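Local coordinates for protein glutathione S-transferase (Vibrio parahaemolyticus, PDB 7MIQ) that probably catalyses the conjugation of glutathione to electrophilic compounds, as expected of a glutathione S-transferase of the Gtt2 class, at residues Leu139-Leu142 against Pro143-Thr147; Asp146-Leu149 against Ser150-Tyr154. All coordinates share one frame; numbering follows the deposited sequence.

Contact 1: residues Leu139-Leu142 against Pro143-Thr147; sequences LEFL and PTLDT. Unlike the reference sequence in segment 143-147: T147 (reference Gln).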
loop_
_atom_site.group_PDB
_atom_site.type_symbol
_atom_site.label_atom_id
_atom_site.label_comp_id
_atom_site.label_asym_id
_atom_site.label_seq_id
_atom_site.Cartn_x
_atom_site.Cartn_y
_atom_site.Cartn_z
ATOM N N LEU A 139 -6.091 -2.389 -18.031
ATOM C CA LEU A 139 -6.199 -3.436 -19.042
ATOM C C LEU A 139 -4.962 -4.323 -19.075
ATOM O O LEU A 139 -5.071 -5.526 -19.344
ATOM C CB LEU A 139 -6.443 -2.814 -20.420
ATOM C CG LEU A 139 -7.742 -2.023 -20.597
ATOM C CD1 LEU A 139 -7.742 -1.272 -21.921
ATOM C CD2 LEU A 139 -8.941 -2.949 -20.515
ATOM N N GLU A 140 -3.784 -3.759 -18.804
ATOM C CA GLU A 140 -2.564 -4.561 -18.822
ATOM C C GLU A 140 -2.456 -5.463 -17.598
ATOM O O GLU A 140 -1.821 -6.522 -17.667
ATOM C CB GLU A 140 -1.341 -3.651 -18.921
ATOM C CG GLU A 140 -1.206 -2.950 -20.264
ATOM C CD GLU A 140 -0.108 -1.906 -20.270
ATOM O OE1 GLU A 140 0.468 -1.640 -19.194
ATOM O OE2 GLU A 140 0.178 -1.348 -21.350
ATOM N N PHE A 141 -3.063 -5.074 -16.476
ATOM C CA PHE A 141 -2.983 -5.908 -15.283
ATOM C C PHE A 141 -3.979 -7.064 -15.317
ATOM O O PHE A 141 -3.727 -8.103 -14.700
ATOM C CB PHE A 141 -3.200 -5.060 -14.027
ATOM C CG PHE A 141 -3.267 -5.865 -12.757
ATOM C CD1 PHE A 141 -2.190 -6.642 -12.356
ATOM C CD2 PHE A 141 -4.401 -5.841 -11.964
ATOM C CE1 PHE A 141 -2.246 -7.387 -11.190
ATOM C CE2 PHE A 141 -4.463 -6.582 -10.792
ATOM C CZ PHE A 141 -3.386 -7.357 -10.407
ATOM N N LEU A 142 -5.094 -6.912 -16.030
ATOM C CA LEU A 142 -6.124 -7.950 -16.022
ATOM C C LEU A 142 -5.630 -9.326 -16.464
ATOM O O LEU A 142 -6.032 -10.318 -15.830
ATOM C CB LEU A 142 -7.314 -7.511 -16.883
ATOM C CG LEU A 142 -8.159 -6.349 -16.369
ATOM C CD1 LEU A 142 -9.170 -5.937 -17.429
ATOM C CD2 LEU A 142 -8.857 -6.719 -15.067
ATOM N N PRO A 143 -4.810 -9.476 -17.515
ATOM C CA PRO A 143 -4.287 -10.820 -17.820
ATOM C C PRO A 143 -3.490 -11.420 -16.677
ATOM O O PRO A 143 -3.590 -12.627 -16.422
ATOM C CB PRO A 143 -3.408 -10.583 -19.058
ATOM C CG PRO A 143 -3.952 -9.359 -19.682
ATOM C CD PRO A 143 -4.433 -8.498 -18.554
ATOM N N THR A 144 -2.694 -10.604 -15.979
ATOM C CA THR A 144 -1.934 -11.104 -14.837
ATOM C C THR A 144 -2.861 -11.635 -13.751
ATOM O O THR A 144 -2.593 -12.683 -13.150
ATOM C CB THR A 144 -1.037 -9.997 -14.280
ATOM O OG1 THR A 144 -0.166 -9.522 -15.312
ATOM C CG2 THR A 144 -0.207 -10.513 -13.116
ATOM N N LEU A 145 -3.958 -10.924 -13.485
ATOM C CA LEU A 145 -4.915 -11.391 -12.487
ATOM C C LEU A 145 -5.632 -12.652 -12.953
ATOM O O LEU A 145 -5.858 -13.573 -12.160
ATOM C CB LEU A 145 -5.924 -10.287 -12.174
ATOM C CG LEU A 145 -6.939 -10.596 -11.075
ATOM C CD1 LEU A 145 -6.230 -10.958 -9.777
ATOM C CD2 LEU A 145 -7.875 -9.402 -10.872
ATOM N N ASP A 146 -6.010 -12.706 -14.230
ATOM C CA ASP A 146 -6.692 -13.890 -14.742
ATOM C C ASP A 146 -5.793 -15.120 -14.676
ATOM O O ASP A 146 -6.247 -16.212 -14.317
ATOM C CB ASP A 146 -7.162 -13.647 -16.174
ATOM C CG ASP A 146 -8.007 -14.785 -16.707
ATOM O OD1 ASP A 146 -9.215 -14.833 -16.387
ATOM O OD2 ASP A 146 -7.461 -15.639 -17.431
ATOM N N THR A 147 -4.512 -14.965 -15.021
ATOM C CA THR A 147 -3.598 -16.101 -14.951
ATOM C C THR A 147 -3.425 -16.573 -13.514
ATOM O O THR A 147 -3.395 -17.781 -13.248
ATOM C CB THR A 147 -2.249 -15.737 -15.573
ATOM O OG1 THR A 147 -2.429 -15.461 -16.968
ATOM C CG2 THR A 147 -1.258 -16.884 -15.419
#

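Contact 2: residues Asp146-Leu149 against Ser150-Tyr154; sequences DTRL and SESEY. Unlike the reference sequence in segment 146-149: T147 (reference Gln).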
loop_
_atom_site.group_PDB
_atom_site.type_symbol
_atom_site.label_atom_id
_atom_site.label_comp_id
_atom_site.label_asym_id
_atom_site.label_seq_id
_atom_site.Cartn_x
_atom_site.Cartn_y
_atom_site.Cartn_z
ATOM N N ASP A 146 -6.010 -12.706 -14.230
ATOM C CA ASP A 146 -6.692 -13.890 -14.742
ATOM C C ASP A 146 -5.793 -15.120 -14.676
ATOM O O ASP A 146 -6.247 -16.212 -14.317
ATOM C CB ASP A 146 -7.162 -13.647 -16.174
ATOM C CG ASP A 146 -8.007 -14.785 -16.707
ATOM O OD1 ASP A 146 -9.215 -14.833 -16.387
ATOM O OD2 ASP A 146 -7.461 -15.639 -17.431
ATOM N N THR A 147 -4.512 -14.965 -15.021
ATOM C CA THR A 147 -3.598 -16.101 -14.951
ATOM C C THR A 147 -3.425 -16.573 -13.514
ATOM O O THR A 147 -3.395 -17.781 -13.248
ATOM C CB THR A 147 -2.249 -15.737 -15.573
ATOM O OG1 THR A 147 -2.429 -15.461 -16.968
ATOM C CG2 THR A 147 -1.258 -16.884 -15.419
ATOM N N ARG A 148 -3.338 -15.633 -12.569
ATOM C CA ARG A 148 -3.277 -15.999 -11.159
ATOM C C ARG A 148 -4.503 -16.807 -10.749
ATOM O O ARG A 148 -4.384 -17.845 -10.088
ATOM C CB ARG A 148 -3.141 -14.740 -10.298
ATOM C CG ARG A 148 -3.227 -14.996 -8.802
ATOM C CD ARG A 148 -2.172 -15.992 -8.340
ATOM N NE ARG A 148 -2.152 -16.113 -6.886
ATOM C CZ ARG A 148 -1.408 -16.982 -6.216
ATOM N NH1 ARG A 148 -0.617 -17.841 -6.837
ATOM N NH2 ARG A 148 -1.462 -16.992 -4.887
ATOM N N LEU A 149 -5.693 -16.359 -11.146
ATOM C CA LEU A 149 -6.909 -17.055 -10.744
ATOM C C LEU A 149 -7.148 -18.345 -11.523
ATOM O O LEU A 149 -8.091 -19.078 -11.202
ATOM C CB LEU A 149 -8.115 -16.119 -10.867
ATOM C CG LEU A 149 -8.066 -14.983 -9.834
ATOM C CD1 LEU A 149 -9.110 -13.912 -10.119
ATOM C CD2 LEU A 149 -8.235 -15.541 -8.424
ATOM N N SER A 150 -6.321 -18.651 -12.524
ATOM C CA SER A 150 -6.355 -19.982 -13.116
ATOM C C SER A 150 -5.544 -20.989 -12.313
ATOM O O SER A 150 -5.715 -22.198 -12.501
ATOM C CB SER A 150 -5.842 -19.945 -14.559
ATOM O OG SER A 150 -4.438 -19.773 -14.601
ATOM N N GLU A 151 -4.668 -20.520 -11.421
ATOM C CA GLU A 151 -3.843 -21.398 -10.606
ATOM C C GLU A 151 -4.163 -21.335 -9.118
ATOM O O GLU A 151 -3.699 -22.201 -8.369
ATOM C CB GLU A 151 -2.353 -21.074 -10.807
ATOM C CG GLU A 151 -1.923 -19.750 -10.201
ATOM C CD GLU A 151 -0.438 -19.487 -10.341
ATOM O OE1 GLU A 151 0.227 -20.226 -11.098
ATOM O OE2 GLU A 151 0.064 -18.543 -9.689
ATOM N N SER A 152 -4.935 -20.350 -8.671
ATOM C CA SER A 152 -5.283 -20.191 -7.267
ATOM C C SER A 152 -6.773 -19.907 -7.164
ATOM O O SER A 152 -7.328 -19.181 -7.992
ATOM C CB SER A 152 -4.465 -19.051 -6.628
ATOM O OG SER A 152 -4.719 -18.928 -5.238
ATOM N N GLU A 153 -7.429 -20.488 -6.155
ATOM C CA GLU A 153 -8.864 -20.260 -6.008
ATOM C C GLU A 153 -9.157 -18.812 -5.631
ATOM O O GLU A 153 -10.160 -18.239 -6.074
ATOM C CB GLU A 153 -9.462 -21.217 -4.980
ATOM C CG GLU A 153 -10.985 -21.154 -4.956
ATOM C CD GLU A 153 -11.621 -22.205 -4.073
ATOM O OE1 GLU A 153 -10.880 -23.006 -3.464
ATOM O OE2 GLU A 153 -12.868 -22.222 -3.988
ATOM N N TYR A 154 -8.299 -18.207 -4.819
ATOM C CA TYR A 154 -8.416 -16.805 -4.455
ATOM C C TYR A 154 -7.126 -16.088 -4.840
ATOM O O TYR A 154 -6.159 -16.707 -5.286
ATOM C CB TYR A 154 -8.746 -16.664 -2.963
ATOM C CG TYR A 154 -10.088 -17.287 -2.623
ATOM C CD1 TYR A 154 -11.270 -16.599 -2.857
ATOM C CD2 TYR A 154 -10.174 -18.576 -2.104
ATOM C CE1 TYR A 154 -12.501 -17.163 -2.565
ATOM C CE2 TYR A 154 -11.403 -19.151 -1.809
ATOM C CZ TYR A 154 -12.562 -18.437 -2.042
ATOM O OH TYR A 154 -13.788 -18.992 -1.754
#

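Contact 1: residues Leu139-Leu142 against Pro143-Thr147
F141 and L145 meet one helical turn apart in the second half of helix 127-151, and with T144 they exemplify how residues three and four positions on can cover one aromatic ring on the side of a helix. CB of L145 lies over one face of the F141 ring, with CE2 of F141 4.2 Å from CB of L145. T144 reaches the same ring obliquely: CD1 of F141 is 4.0 Å from CB of T144, and the two side chains cross at about a right angle. The ring swings forward along the helix because its CG stands anti to the backbone N (chi1 174°).

Two backbone hydrogen bonds tie the turns together, from L145 N to F141 O and, at 2.9 Å, from D146 N to L142 O.

P143 brings a different chemistry, since its nitrogen has no hydrogen to give the preceding turn. Its CD sits 3.1 Å from O of L139, where a helix would otherwise place an amide hydrogen, and the helix kinks there. The carbonyl of P143 is gripped twice, by N and OG1 of T147, which come from opposite faces of its plane.

The chemistry implies a helix that lacks the proline's bond, with bonds four residues apart clear again from L145 onward, while F141 is buried against helix 88-114 and L142 and L145 against helices 162-177 and 187-196.

Contact 2: residues Asp146-Leu149 against Ser150-Tyr154
R148 reaches forward along its helix to meet E151 and S152, and the three show how one arginine can use both edge and face. Its chain starts with CG anti to the backbone N and bends at chi2 (57°), which carries the guanidinium toward the residues that follow. At the edge, NH1 of R148 forms a salt bridge with OE2 of E151 at 3.0 Å. The oxygen lies in the guanidinium plane but is met on its anti side, and the two flat groups stand 75° apart. Over one face sits S152, whose CB is 3.7 Å from CZ of R148. NE of R148 bonds to O of I155, so separate nitrogens of the group have separate acceptors.

S150 folds back instead of outward: its OG gives a hydrogen bond of 2.6 Å to O of T147, an oxygen that also accepts from S150 N. The backbone tightens here to bonds three residues apart. E151 N bonds to R148 O at 3.0 Å, from well above the carbonyl plane, and the same oxygen takes a weak bond from S152 N. S152 OG then turns to O of Y154, at 2.6 Å, just past the helix end.

L149 points its CD2 at the backbone of Y154, 3.8 Å from C of that residue. This terminus of helix 127-151 lies against helix 187-196, where L149 packs on W192, R191 bonds to the carbonyls of L149 and E153, and NE2 of Q195 donates to OE2 of E153.

Overall arrangement
Contacts 1 and 2 are successive parts of helix 127-151, their centres about 10 Å apart, and they share D146 and T147. Contact 1 belongs to the body of the helix, with a proline kink, whereas contact 2 is where the helix ends and the chain turns away. Helix 187-196 serves both: I189 packs on contact 1 and, through its amide, bonds to the shared carboxylate of D146, while N188, R191, W192 and Q195 meet contact 2. Their centres lie about 17 and 19 Å from that of the chain. These helix contacts make both structural packing of the helical C-terminal domain; the glutathione site of this family lies mainly in the thioredoxin-like domain.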